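Local coordinates for glycoside hydrolase family 31 (Trueperella pyogenes, PDB 5I0F), which probably degrades the cyclic glucose oligosaccharide cycloalternan, hydrolysing its alpha-glucosidic bonds through a covalent glycosyl-enzyme intermediate, at residues 351-361 with 450-459; 1-9 with 17-25. All coordinates share one frame; numbering follows the deposited sequence.

Contact 1: residues 351-361 with 450-459; sequences GQPHRGPDFTY and EQRRYLVEDL
R355 and D458 join two outer parts of the family 31 TIM barrel: the long loop between strand 326-329 and helix 370-379, and the short helix 453-457 that precedes strand 463-466. The salt bridge is lopsided. R355 NH2 reaches D458 OD1 at 3.1 Å from above the carboxylate plane, while the bonds from NE and NH2 to OD2 are weak. The stronger bond to OD2 comes from the backbone N-H of G356 on its anti side, 2.8 Å from N to OD2 and nearly straight at 164°. The same R355 NH2 also meets E457 OE1. R453 in turn bridges E450 OE1 through NE and E457 OE2 through NH1, making one salt-bridge network of all five residues. Bends at chi2 and chi3 fold R355 so that one guanidinium face lies over Y454 CB.

Water completes the polar seam. One molecule donates to H354 O and E450 O and accepts from Y454 N; a second joins H354 N to Q451 O; a third links R355 NH1 to E450 OE2. H354 itself gives ND1 to D358 OD2 and NE2 to E401. F359 CE2 lies over one face of the Y454 ring, 3.5 Å from Y454 CZ, with the planes 33° apart. Y454 OH is bonded to T339 O and accepts from a water, shared with Y361 OH, over the centre of one F359 face. At the far end Q451 OE1 is held by Q405, and Q451 NE2 donates to G351 O at 3.0 Å.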
# COMPACT_ATOMS: atom_id res chain seq x y z
N GLY A 351 -4.45 -20.69 23.87
CA GLY A 351 -4.43 -19.41 23.16
C GLY A 351 -4.26 -18.14 23.98
O GLY A 351 -4.41 -17.05 23.43
N GLN A 352 -3.91 -18.26 25.26
CA GLN A 352 -3.58 -17.10 26.11
C GLN A 352 -2.20 -16.52 25.70
O GLN A 352 -1.37 -17.24 25.12
CB GLN A 352 -3.53 -17.50 27.59
CG GLN A 352 -4.88 -17.84 28.24
CD GLN A 352 -4.77 -18.24 29.71
OE1 GLN A 352 -3.67 -18.47 30.24
NE2 GLN A 352 -5.91 -18.36 30.38
N PRO A 353 -1.94 -15.23 25.99
CA PRO A 353 -0.60 -14.67 25.68
C PRO A 353 0.54 -15.38 26.42
O PRO A 353 0.36 -15.75 27.58
CB PRO A 353 -0.69 -13.22 26.19
CG PRO A 353 -2.13 -12.90 26.21
CD PRO A 353 -2.86 -14.19 26.50
N HIS A 354 1.67 -15.59 25.75
CA HIS A 354 2.88 -16.13 26.38
C HIS A 354 3.77 -15.05 26.98
O HIS A 354 3.70 -13.90 26.59
CB HIS A 354 3.73 -16.90 25.35
CG HIS A 354 3.15 -18.22 24.97
ND1 HIS A 354 3.21 -19.33 25.79
CD2 HIS A 354 2.46 -18.59 23.87
CE1 HIS A 354 2.60 -20.33 25.20
NE2 HIS A 354 2.12 -19.91 24.04
N ARG A 355 4.59 -15.44 27.95
CA ARG A 355 5.72 -14.64 28.43
C ARG A 355 7.03 -15.29 28.07
O ARG A 355 7.09 -16.50 27.81
CB ARG A 355 5.66 -14.47 29.96
CG ARG A 355 4.42 -13.76 30.50
CD ARG A 355 4.10 -12.44 29.81
NE ARG A 355 5.23 -11.50 29.73
CZ ARG A 355 5.14 -10.22 29.35
NH1 ARG A 355 3.97 -9.68 29.00
NH2 ARG A 355 6.22 -9.46 29.34
N GLY A 356 8.10 -14.49 28.06
CA GLY A 356 9.45 -14.94 27.73
C GLY A 356 9.89 -16.23 28.40
O GLY A 356 10.37 -17.13 27.73
N PRO A 357 9.70 -16.33 29.72
CA PRO A 357 10.04 -17.57 30.46
C PRO A 357 9.25 -18.83 30.07
O PRO A 357 9.64 -19.91 30.50
CB PRO A 357 9.74 -17.19 31.92
CG PRO A 357 9.85 -15.72 31.97
CD PRO A 357 9.35 -15.24 30.63
N ASP A 358 8.18 -18.72 29.29
CA ASP A 358 7.50 -19.92 28.78
C ASP A 358 8.34 -20.76 27.82
O ASP A 358 8.02 -21.91 27.57
CB ASP A 358 6.22 -19.57 28.01
CG ASP A 358 5.16 -18.91 28.87
OD1 ASP A 358 5.24 -18.93 30.12
OD2 ASP A 358 4.19 -18.40 28.26
N PHE A 359 9.38 -20.18 27.23
CA PHE A 359 10.05 -20.80 26.12
C PHE A 359 11.42 -21.34 26.46
O PHE A 359 12.19 -20.70 27.15
CB PHE A 359 10.17 -19.82 24.96
CG PHE A 359 8.85 -19.31 24.48
CD1 PHE A 359 7.99 -20.13 23.76
CD2 PHE A 359 8.44 -18.01 24.80
CE1 PHE A 359 6.75 -19.67 23.33
CE2 PHE A 359 7.21 -17.54 24.36
CZ PHE A 359 6.35 -18.38 23.63
N THR A 360 11.69 -22.54 25.93
CA THR A 360 13.01 -23.13 25.90
C THR A 360 13.41 -23.27 24.45
O THR A 360 12.59 -23.67 23.61
CB THR A 360 12.99 -24.52 26.55
OG1 THR A 360 12.48 -24.40 27.88
CG2 THR A 360 14.38 -25.10 26.65
N TYR A 361 14.66 -22.92 24.15
CA TYR A 361 15.14 -22.85 22.76
C TYR A 361 16.20 -23.94 22.59
O TYR A 361 17.25 -23.87 23.24
CB TYR A 361 15.68 -21.45 22.46
CG TYR A 361 14.65 -20.36 22.62
CD1 TYR A 361 13.75 -20.07 21.59
CD2 TYR A 361 14.55 -19.61 23.79
CE1 TYR A 361 12.80 -19.07 21.73
CE2 TYR A 361 13.59 -18.62 23.95
CZ TYR A 361 12.71 -18.35 22.90
OH TYR A 361 11.76 -17.39 23.03
N GLU A 450 -1.32 -8.02 22.54
CA GLU A 450 -0.93 -8.64 23.80
C GLU A 450 -0.25 -9.99 23.55
O GLU A 450 0.68 -10.36 24.25
CB GLU A 450 -2.14 -8.81 24.72
CG GLU A 450 -1.80 -9.19 26.14
CD GLU A 450 -0.94 -8.18 26.89
OE1 GLU A 450 -0.93 -6.97 26.57
OE2 GLU A 450 -0.25 -8.62 27.85
N GLN A 451 -0.70 -10.70 22.52
CA GLN A 451 -0.05 -11.95 22.08
C GLN A 451 1.46 -11.75 21.75
O GLN A 451 2.25 -12.69 21.86
CB GLN A 451 -0.78 -12.53 20.87
CG GLN A 451 -2.26 -12.88 21.06
CD GLN A 451 -2.49 -14.26 21.65
OE1 GLN A 451 -1.89 -15.25 21.20
NE2 GLN A 451 -3.38 -14.36 22.65
N ARG A 452 1.83 -10.54 21.31
CA ARG A 452 3.21 -10.19 20.93
C ARG A 452 3.99 -9.39 21.95
O ARG A 452 5.16 -9.06 21.69
CB ARG A 452 3.21 -9.31 19.65
CG ARG A 452 2.87 -10.06 18.40
CD ARG A 452 1.39 -10.03 18.06
NE ARG A 452 1.23 -10.91 16.92
CZ ARG A 452 0.18 -11.65 16.63
NH1 ARG A 452 -0.94 -11.64 17.37
NH2 ARG A 452 0.25 -12.42 15.56
N ARG A 453 3.37 -9.05 23.08
CA ARG A 453 3.98 -8.12 24.03
C ARG A 453 5.32 -8.63 24.55
O ARG A 453 6.27 -7.85 24.68
CB ARG A 453 3.02 -7.83 25.21
CG ARG A 453 3.60 -6.92 26.29
CD ARG A 453 2.56 -6.56 27.35
NE ARG A 453 1.55 -5.68 26.78
CZ ARG A 453 1.70 -4.38 26.55
NH1 ARG A 453 2.83 -3.75 26.85
NH2 ARG A 453 0.70 -3.70 26.00
N TYR A 454 5.40 -9.93 24.81
CA TYR A 454 6.67 -10.53 25.32
C TYR A 454 7.87 -10.33 24.38
O TYR A 454 9.01 -10.25 24.84
CB TYR A 454 6.52 -12.01 25.67
CG TYR A 454 6.74 -12.94 24.50
CD1 TYR A 454 5.70 -13.25 23.62
CD2 TYR A 454 7.99 -13.50 24.26
CE1 TYR A 454 5.91 -14.11 22.56
CE2 TYR A 454 8.20 -14.34 23.19
CZ TYR A 454 7.16 -14.63 22.34
OH TYR A 454 7.39 -15.48 21.29
N LEU A 455 7.62 -10.23 23.07
CA LEU A 455 8.68 -9.96 22.09
C LEU A 455 9.37 -8.64 22.39
O LEU A 455 10.59 -8.53 22.26
CB LEU A 455 8.13 -9.91 20.66
CG LEU A 455 7.51 -11.21 20.16
CD1 LEU A 455 6.79 -10.94 18.86
CD2 LEU A 455 8.58 -12.31 20.02
N VAL A 456 8.58 -7.64 22.77
CA VAL A 456 9.08 -6.32 23.08
C VAL A 456 9.58 -6.27 24.54
O VAL A 456 10.68 -5.81 24.79
CB VAL A 456 8.02 -5.23 22.82
CG1 VAL A 456 8.61 -3.87 23.07
CG2 VAL A 456 7.55 -5.27 21.36
N GLU A 457 8.78 -6.74 25.49
CA GLU A 457 9.10 -6.56 26.91
C GLU A 457 10.17 -7.51 27.42
O GLU A 457 10.98 -7.10 28.24
CB GLU A 457 7.84 -6.66 27.79
CG GLU A 457 6.90 -5.50 27.55
CD GLU A 457 5.77 -5.42 28.54
OE1 GLU A 457 5.54 -6.37 29.35
OE2 GLU A 457 5.08 -4.39 28.50
N ASP A 458 10.17 -8.76 26.93
CA ASP A 458 11.09 -9.80 27.40
C ASP A 458 12.27 -9.96 26.43
O ASP A 458 13.41 -9.92 26.88
CB ASP A 458 10.35 -11.13 27.67
CG ASP A 458 9.20 -10.97 28.67
OD1 ASP A 458 9.26 -10.01 29.46
OD2 ASP A 458 8.23 -11.79 28.70
N LEU A 459 12.03 -10.10 25.14
CA LEU A 459 13.12 -10.26 24.16
C LEU A 459 13.79 -8.94 23.71
O LEU A 459 14.91 -8.97 23.20
CB LEU A 459 12.64 -11.06 22.96
CG LEU A 459 12.27 -12.51 23.25
CD1 LEU A 459 11.90 -13.22 21.95
CD2 LEU A 459 13.38 -13.25 23.96
O HOH W 1 2.98 -11.57 25.28
O HOH W 2 1.70 -15.19 23.03
O HOH W 3 1.78 -10.68 27.92
O HOH W 4 9.61 -17.44 21.08

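Contact 2: residues 1-9 with 17-25; sequences MITHRPRGI and LDQLYPAIP
At the N-terminal edge of the beta domain, strands 2-3 and 20-21 both pair antiparallel with strand 31-37, and the contact joins the chain just beyond the first to the chain leading into the second. R5 and D18 are linked twice. The backbone N of R5 donates to D18 O at 2.8 Å. The side chain of R5 turns its guanidinium side-on to the acid, with NE 2.9 Å from D18 OD2 and NH2 bonded to that same oxygen. Both nitrogens come from the syn side, although the two planes stand 69° apart. With its CG lodged between the backbone N and the carbonyl carbon (chi1 62°), D18 can present OD2 to R5 while OD1 accepts from S16.

Farther along, a type I turn from R5 to G8 brings P6 O to L20 N, a 3.1 Å hydrogen bond, and R5 O lies 3.2 Å from Q19 CA in a C-H...O contact. The side chain of Q19 packs its CB against the turn at G8 N; its NE2 donates to L20 O and its OE1 accepts from S16. L20 CD2 approaches the edge of the H4 ring, whose ND1 and NE2 are bonded to G34 O and Y107 OH.

Two backbone bonds and a charged pair thus fasten the turn to the second segment. Since D18 OD2 receives two N-H groups from a cation and OD1 a further hydrogen bond, the carboxylate is probably stabilised in its ionised form.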
# COMPACT_ATOMS: atom_id res chain seq x y z
N MET A 1 -25.77 -26.71 -5.92
CA MET A 1 -26.18 -25.42 -5.31
C MET A 1 -25.77 -24.30 -6.27
O MET A 1 -24.69 -24.34 -6.85
CB MET A 1 -25.50 -25.20 -3.95
CG MET A 1 -25.93 -23.91 -3.26
SD MET A 1 -25.01 -23.49 -1.77
CE MET A 1 -23.31 -23.36 -2.35
N ILE A 2 -26.66 -23.31 -6.39
CA ILE A 2 -26.44 -22.11 -7.21
C ILE A 2 -25.93 -21.00 -6.29
O ILE A 2 -26.49 -20.78 -5.21
CB ILE A 2 -27.75 -21.65 -7.89
CG1 ILE A 2 -28.30 -22.76 -8.80
CG2 ILE A 2 -27.51 -20.36 -8.67
CD1 ILE A 2 -29.68 -22.47 -9.38
N THR A 3 -24.86 -20.33 -6.72
CA THR A 3 -24.34 -19.18 -6.00
C THR A 3 -24.51 -17.91 -6.84
O THR A 3 -24.08 -17.84 -7.99
CB THR A 3 -22.85 -19.38 -5.65
OG1 THR A 3 -22.72 -20.55 -4.84
CG2 THR A 3 -22.27 -18.19 -4.88
N HIS A 4 -25.14 -16.92 -6.24
CA HIS A 4 -25.19 -15.58 -6.79
C HIS A 4 -24.98 -14.61 -5.65
O HIS A 4 -25.67 -14.68 -4.65
CB HIS A 4 -26.52 -15.31 -7.47
CG HIS A 4 -26.67 -13.90 -7.95
ND1 HIS A 4 -26.07 -13.44 -9.10
CD2 HIS A 4 -27.33 -12.85 -7.42
CE1 HIS A 4 -26.38 -12.17 -9.28
NE2 HIS A 4 -27.14 -11.79 -8.27
N ARG A 5 -23.98 -13.74 -5.80
CA ARG A 5 -23.73 -12.64 -4.86
C ARG A 5 -23.72 -11.38 -5.71
O ARG A 5 -22.84 -11.22 -6.53
CB ARG A 5 -22.34 -12.79 -4.23
CG ARG A 5 -22.18 -13.97 -3.28
CD ARG A 5 -20.75 -14.01 -2.72
NE ARG A 5 -19.77 -14.33 -3.76
CZ ARG A 5 -18.46 -14.49 -3.57
NH1 ARG A 5 -17.93 -14.35 -2.36
NH2 ARG A 5 -17.67 -14.79 -4.60
N PRO A 6 -24.71 -10.49 -5.53
CA PRO A 6 -24.83 -9.32 -6.39
C PRO A 6 -23.53 -8.51 -6.57
O PRO A 6 -23.28 -7.99 -7.64
CB PRO A 6 -25.88 -8.47 -5.66
CG PRO A 6 -26.72 -9.45 -4.95
CD PRO A 6 -25.78 -10.52 -4.50
N ARG A 7 -22.74 -8.40 -5.52
CA ARG A 7 -21.47 -7.65 -5.58
C ARG A 7 -20.25 -8.53 -5.83
O ARG A 7 -19.14 -8.01 -6.01
CB ARG A 7 -21.27 -6.82 -4.32
CG ARG A 7 -22.23 -5.65 -4.19
CD ARG A 7 -22.09 -4.97 -2.83
NE ARG A 7 -23.09 -5.53 -1.93
CZ ARG A 7 -22.90 -6.43 -0.96
NH1 ARG A 7 -21.70 -6.90 -0.67
NH2 ARG A 7 -23.94 -6.84 -0.26
N GLY A 8 -20.43 -9.85 -5.84
CA GLY A 8 -19.37 -10.78 -6.13
C GLY A 8 -18.35 -10.91 -5.01
O GLY A 8 -18.66 -10.73 -3.84
N ILE A 9 -17.12 -11.22 -5.41
CA ILE A 9 -16.02 -11.42 -4.46
C ILE A 9 -15.57 -10.06 -3.89
O ILE A 9 -15.03 -9.99 -2.78
CB ILE A 9 -14.85 -12.19 -5.12
CG1 ILE A 9 -13.81 -12.65 -4.08
CG2 ILE A 9 -14.21 -11.38 -6.24
CD1 ILE A 9 -12.76 -13.58 -4.68
N LEU A 17 -17.59 -14.53 -11.32
CA LEU A 17 -18.58 -15.09 -12.24
C LEU A 17 -20.01 -15.15 -11.68
O LEU A 17 -20.94 -15.54 -12.40
CB LEU A 17 -18.14 -16.51 -12.65
CG LEU A 17 -16.87 -16.57 -13.48
CD1 LEU A 17 -16.42 -18.01 -13.66
CD2 LEU A 17 -17.06 -15.90 -14.83
N ASP A 18 -20.20 -14.76 -10.43
CA ASP A 18 -21.46 -14.95 -9.71
C ASP A 18 -22.17 -13.62 -9.34
O ASP A 18 -22.98 -13.60 -8.41
CB ASP A 18 -21.19 -15.77 -8.43
CG ASP A 18 -20.23 -15.06 -7.47
OD1 ASP A 18 -19.65 -14.01 -7.85
OD2 ASP A 18 -20.06 -15.56 -6.34
N GLN A 19 -21.88 -12.54 -10.07
CA GLN A 19 -22.34 -11.20 -9.69
C GLN A 19 -23.13 -10.47 -10.76
O GLN A 19 -23.25 -10.94 -11.89
CB GLN A 19 -21.17 -10.33 -9.23
CG GLN A 19 -20.17 -9.93 -10.31
CD GLN A 19 -19.16 -8.94 -9.75
OE1 GLN A 19 -18.11 -9.32 -9.22
NE2 GLN A 19 -19.53 -7.67 -9.79
N LEU A 20 -23.70 -9.33 -10.36
CA LEU A 20 -24.19 -8.33 -11.30
C LEU A 20 -23.06 -7.40 -11.75
O LEU A 20 -22.19 -7.06 -10.95
CB LEU A 20 -25.26 -7.48 -10.64
CG LEU A 20 -26.53 -8.19 -10.19
CD1 LEU A 20 -27.48 -7.17 -9.56
CD2 LEU A 20 -27.19 -8.88 -11.36
N TYR A 21 -23.10 -6.99 -13.01
CA TYR A 21 -22.18 -5.96 -13.54
C TYR A 21 -22.95 -4.96 -14.43
O TYR A 21 -23.44 -5.36 -15.49
CB TYR A 21 -21.02 -6.56 -14.33
CG TYR A 21 -20.03 -5.47 -14.71
CD1 TYR A 21 -19.26 -4.84 -13.72
CD2 TYR A 21 -19.92 -5.00 -16.02
CE1 TYR A 21 -18.37 -3.82 -14.03
CE2 TYR A 21 -19.03 -3.97 -16.34
CZ TYR A 21 -18.26 -3.39 -15.34
OH TYR A 21 -17.37 -2.38 -15.63
N PRO A 22 -23.07 -3.69 -14.04
CA PRO A 22 -22.51 -3.12 -12.81
C PRO A 22 -23.17 -3.65 -11.54
O PRO A 22 -24.32 -4.08 -11.57
CB PRO A 22 -22.75 -1.62 -12.97
CG PRO A 22 -23.84 -1.49 -13.98
CD PRO A 22 -23.68 -2.66 -14.90
N ALA A 23 -22.41 -3.63 -10.45
CA ALA A 23 -22.87 -4.21 -9.18
C ALA A 23 -24.04 -3.43 -8.60
O ALA A 23 -24.85 -4.01 -7.92
CB ALA A 23 -21.73 -4.27 -8.16
N ILE A 24 -24.07 -2.11 -8.86
CA ILE A 24 -25.23 -1.23 -8.61
C ILE A 24 -25.87 -0.96 -9.98
O ILE A 24 -25.35 -0.13 -10.75
CB ILE A 24 -24.80 0.11 -7.94
CG1 ILE A 24 -24.10 -0.14 -6.59
CG2 ILE A 24 -25.99 1.06 -7.78
CD1 ILE A 24 -24.94 -0.85 -5.54
N PRO A 25 -26.97 -1.68 -10.32
CA PRO A 25 -27.56 -1.53 -11.65
C PRO A 25 -28.05 -0.11 -11.97
O PRO A 25 -28.62 0.56 -11.09
CB PRO A 25 -28.73 -2.53 -11.62
CG PRO A 25 -28.34 -3.53 -10.60
CD PRO A 25 -27.64 -2.74 -9.55

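How the contacts relate
From the N terminus, contact 2 comes first, closing a short loop of seven residues between segments 1-9 and 17-25 within the N-terminal beta domain. Beyond it the chain runs through the remaining beta sheets into the TIM barrel, where contact 1 closes a much wider loop of 88 residues, containing strand 383-388, helices 370-379 and 400-412 and nearly all of helix 442-450. The contacts are in series, neither nested nor crossed. The centres of contact 1 and contact 2 lie 45 Å apart. The nearest atoms of contact 1 and contact 2 are about 24 Å apart. One fastens the start of the chain to its own domain; the other joins separate parts of the barrel's periphery.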